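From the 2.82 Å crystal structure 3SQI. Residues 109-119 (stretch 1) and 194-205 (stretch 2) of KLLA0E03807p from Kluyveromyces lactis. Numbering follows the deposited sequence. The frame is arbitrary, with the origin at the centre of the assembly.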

# COMPACT_ATOMS: atom_id res chain seq x y z
N ILE A 109 -5.25 -5.57 -14.00
CA ILE A 109 -6.60 -5.23 -13.54
C ILE A 109 -6.51 -3.89 -12.83
O ILE A 109 -7.36 -3.02 -13.00
N LEU A 110 -5.45 -3.74 -12.04
CA LEU A 110 -5.11 -2.46 -11.46
C LEU A 110 -5.02 -1.42 -12.59
O LEU A 110 -5.89 -0.57 -12.72
N GLN A 111 -3.99 -1.55 -13.42
CA GLN A 111 -3.76 -0.63 -14.53
C GLN A 111 -5.05 -0.36 -15.27
O GLN A 111 -5.58 0.76 -15.24
N LYS A 112 -5.60 -1.40 -15.89
CA LYS A 112 -6.80 -1.23 -16.70
C LYS A 112 -7.86 -0.37 -16.00
O LYS A 112 -8.48 0.46 -16.65
N ILE A 113 -8.02 -0.54 -14.70
CA ILE A 113 -8.97 0.29 -13.97
C ILE A 113 -8.45 1.71 -13.75
O ILE A 113 -9.07 2.69 -14.16
N SER A 114 -7.31 1.80 -13.05
CA SER A 114 -6.92 3.06 -12.43
C SER A 114 -7.10 4.15 -13.48
O SER A 114 -7.89 5.08 -13.32
N ILE A 115 -6.44 3.94 -14.61
CA ILE A 115 -6.51 4.86 -15.75
C ILE A 115 -7.93 5.36 -16.06
O ILE A 115 -8.21 6.56 -16.02
N ASN A 116 -8.81 4.43 -16.41
CA ASN A 116 -10.21 4.76 -16.70
C ASN A 116 -10.89 5.59 -15.60
O ASN A 116 -11.72 6.44 -15.90
N LEU A 117 -10.56 5.31 -14.34
CA LEU A 117 -11.14 6.06 -13.23
C LEU A 117 -10.51 7.45 -13.04
O LEU A 117 -11.12 8.34 -12.45
N TRP A 118 -9.29 7.63 -13.55
CA TRP A 118 -8.69 8.96 -13.64
C TRP A 118 -9.34 9.77 -14.76
O TRP A 118 -9.59 10.96 -14.59
N ASN A 119 -9.64 9.12 -15.88
CA ASN A 119 -10.14 9.82 -17.06
C ASN A 119 -11.40 10.62 -16.76
O ASN A 119 -12.45 10.05 -16.43
N PRO A 194 2.38 7.09 -11.33
CA PRO A 194 1.53 7.93 -10.47
C PRO A 194 0.06 7.51 -10.48
O PRO A 194 -0.60 7.51 -9.44
N PHE A 195 -0.44 7.14 -11.65
CA PHE A 195 -1.86 6.84 -11.78
C PHE A 195 -2.25 5.64 -10.94
O PHE A 195 -3.27 5.67 -10.25
N THR A 196 -1.41 4.61 -10.98
CA THR A 196 -1.62 3.40 -10.20
C THR A 196 -1.08 3.56 -8.78
O THR A 196 -1.05 2.59 -8.01
N CYS A 197 -0.63 4.76 -8.46
CA CYS A 197 -0.23 5.10 -7.09
C CYS A 197 -1.42 5.59 -6.25
O CYS A 197 -2.10 6.54 -6.62
N PRO A 198 -1.68 4.91 -5.12
CA PRO A 198 -2.81 5.16 -4.22
C PRO A 198 -2.63 6.45 -3.44
O PRO A 198 -3.63 7.04 -3.02
N ILE A 199 -1.38 6.86 -3.24
CA ILE A 199 -1.10 8.06 -2.46
C ILE A 199 -1.31 9.32 -3.30
O ILE A 199 -1.82 10.32 -2.80
N PHE A 200 -0.89 9.28 -4.55
CA PHE A 200 -1.16 10.35 -5.49
C PHE A 200 -2.66 10.51 -5.59
O PHE A 200 -3.22 11.61 -5.50
N THR A 201 -3.32 9.37 -5.78
CA THR A 201 -4.76 9.31 -5.79
C THR A 201 -5.32 10.01 -4.57
O THR A 201 -6.19 10.87 -4.67
N MET A 202 -4.79 9.66 -3.41
CA MET A 202 -5.30 10.22 -2.17
C MET A 202 -5.03 11.71 -2.06
O MET A 202 -5.75 12.44 -1.38
N ALA A 203 -3.97 12.16 -2.73
CA ALA A 203 -3.59 13.56 -2.70
C ALA A 203 -4.59 14.37 -3.50
O ALA A 203 -5.15 15.34 -2.99
N VAL A 204 -4.83 13.96 -4.74
CA VAL A 204 -5.83 14.66 -5.53
C VAL A 204 -7.17 14.63 -4.81
O VAL A 204 -7.78 15.67 -4.56
N TYR A 205 -7.61 13.43 -4.47
CA TYR A 205 -8.90 13.28 -3.81
C TYR A 205 -8.98 14.16 -2.58
O TYR A 205 -10.05 14.69 -2.27

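What does Phe195 offer to the helix of stretch 1? Its backbone does the polar work: Trp118 NE1 donates a hydrogen bond to Phe195 O at 2.7 Å, the one such bond between the stretches. Trp118, in the m rotamer, points toward stretch 2. Phe195, also m, leaves its backbone sideways and turns a ring edge to one face of the indole, the planes 78° apart.

How does Thr196 fill the space beside it? The p rotamer of Thr196 sets its CG2 against the earlier helical turns, 3.7 Å from Ser114 OG and 4.0 Å from Gln111 CA, while its CB lies 3.8 Å from Leu110 CD2. Leu110 (t, p) and Ser114 (m) both point toward stretch 2, but the Ser114 hydroxyl is bound within its own helix, with OG donating to Leu110 O at 2.9 Å.

What meets the far end of the indole once the second helix begins? Phe200 (t) brings CD1 to 3.7 Å from Trp118 CZ2, in nearly parallel planes slid so far apart that the rings barely overlap. Thr201 (m) places OG1 3.1 Å from Trp118 CZ2.

Where does the contact end? Val204 (t) points toward stretch 1, and its CG2 reaches the indole edge, 3.9 Å from Trp118 CZ3. Trp118 thus spans from Phe195 to Val204, bridging helices whose axes stay 12.7 Å apart at closest approach.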

# COMPACT_ATOMS: atom_id res chain seq x y z
CB ILE A 109 -7.19 -6.26 -12.57
CG1 ILE A 109 -7.39 -7.62 -13.27
CG2 ILE A 109 -8.52 -5.76 -12.01
CD1 ILE A 109 -6.11 -8.42 -13.45
CB LEU A 110 -3.77 -2.55 -10.73
CG LEU A 110 -3.32 -1.34 -9.93
CD1 LEU A 110 -4.05 -1.29 -8.59
CD2 LEU A 110 -1.82 -1.37 -9.72
CB GLN A 111 -2.75 -1.21 -15.52
CG GLN A 111 -1.38 -1.53 -14.95
CD GLN A 111 -0.43 -2.05 -16.01
OE1 GLN A 111 -0.83 -2.27 -17.16
NE2 GLN A 111 0.83 -2.26 -15.64
CB LYS A 112 -7.39 -2.58 -17.10
CG LYS A 112 -8.80 -2.48 -17.67
CD LYS A 112 -8.78 -1.99 -19.10
CE LYS A 112 -10.16 -2.04 -19.72
NZ LYS A 112 -10.72 -3.41 -19.65
CB ILE A 113 -9.40 -0.31 -12.62
CG1 ILE A 113 -10.39 -1.46 -12.81
CG2 ILE A 113 -10.04 0.77 -11.77
CD1 ILE A 113 -11.56 -1.45 -11.81
CB SER A 114 -5.49 3.00 -11.94
OG SER A 114 -5.25 1.85 -11.17
CB ILE A 115 -5.90 4.19 -17.00
CG1 ILE A 115 -5.68 5.19 -18.12
CG2 ILE A 115 -6.71 2.99 -17.45
CD1 ILE A 115 -5.38 4.52 -19.43
CB ASN A 116 -11.04 3.49 -16.94
CG ASN A 116 -10.68 2.80 -18.24
OD1 ASN A 116 -11.28 3.07 -19.29
ND2 ASN A 116 -9.71 1.91 -18.19
CB LEU A 117 -11.10 5.25 -11.94
CG LEU A 117 -12.36 4.41 -11.72
CD1 LEU A 117 -12.52 4.02 -10.24
CD2 LEU A 117 -13.55 5.18 -12.19
CB TRP A 118 -7.18 8.87 -13.87
CG TRP A 118 -6.38 8.52 -12.64
CD1 TRP A 118 -5.80 7.32 -12.36
CD2 TRP A 118 -6.08 9.38 -11.54
NE1 TRP A 118 -5.16 7.38 -11.14
CE2 TRP A 118 -5.32 8.63 -10.62
CE3 TRP A 118 -6.38 10.71 -11.24
CZ2 TRP A 118 -4.85 9.18 -9.43
CZ3 TRP A 118 -5.92 11.25 -10.06
CH2 TRP A 118 -5.16 10.48 -9.17
CB ASN A 119 -10.41 8.81 -18.19
CG ASN A 119 -11.00 9.45 -19.44
OD1 ASN A 119 -10.98 10.67 -19.61
ND2 ASN A 119 -11.52 8.61 -20.32
CB PRO A 194 1.68 9.32 -11.08
CG PRO A 194 3.05 9.31 -11.69
CD PRO A 194 3.27 7.89 -12.19
CB PHE A 195 -2.23 6.63 -13.25
CG PHE A 195 -1.99 7.84 -14.09
CD1 PHE A 195 -2.87 8.92 -14.04
CD2 PHE A 195 -0.88 7.93 -14.91
CE1 PHE A 195 -2.64 10.06 -14.80
CE2 PHE A 195 -0.65 9.06 -15.68
CZ PHE A 195 -1.53 10.12 -15.63
CB THR A 196 -0.98 2.18 -10.88
OG1 THR A 196 0.39 2.47 -11.19
CG2 THR A 196 -1.71 1.85 -12.17
CB CYS A 197 0.89 6.14 -7.07
SG CYS A 197 1.26 6.72 -5.40
CB PRO A 198 -2.76 3.98 -3.25
CG PRO A 198 -1.33 3.63 -3.18
CD PRO A 198 -0.79 3.86 -4.59
CB ILE A 199 0.33 8.04 -1.92
CG1 ILE A 199 0.52 6.84 -1.01
CG2 ILE A 199 0.63 9.35 -1.18
CD1 ILE A 199 1.97 6.60 -0.65
CB PHE A 200 -0.58 9.98 -6.85
CG PHE A 200 -0.88 10.98 -7.92
CD1 PHE A 200 -1.47 10.58 -9.10
CD2 PHE A 200 -0.55 12.31 -7.75
CE1 PHE A 200 -1.74 11.50 -10.10
CE2 PHE A 200 -0.82 13.23 -8.74
CZ PHE A 200 -1.41 12.83 -9.91
CB THR A 201 -5.24 7.85 -5.80
OG1 THR A 201 -4.82 7.21 -7.02
CG2 THR A 201 -6.76 7.76 -5.65
CB MET A 202 -4.69 9.50 -0.98
CG MET A 202 -5.20 10.01 0.35
SD MET A 202 -4.27 9.26 1.69
CE MET A 202 -2.67 9.10 0.90
CB ALA A 203 -2.18 13.75 -3.24
CB VAL A 204 -6.02 14.06 -6.94
CG1 VAL A 204 -7.16 14.75 -7.64
CG2 VAL A 204 -4.75 14.19 -7.76
CB TYR A 205 -9.16 11.83 -3.42
CG TYR A 205 -10.36 11.66 -2.50
CD1 TYR A 205 -11.62 12.08 -2.89
CD2 TYR A 205 -10.22 11.08 -1.24
CE1 TYR A 205 -12.72 11.93 -2.05
CE2 TYR A 205 -11.32 10.93 -0.39
CZ TYR A 205 -12.56 11.36 -0.80
OH TYR A 205 -13.66 11.21 0.03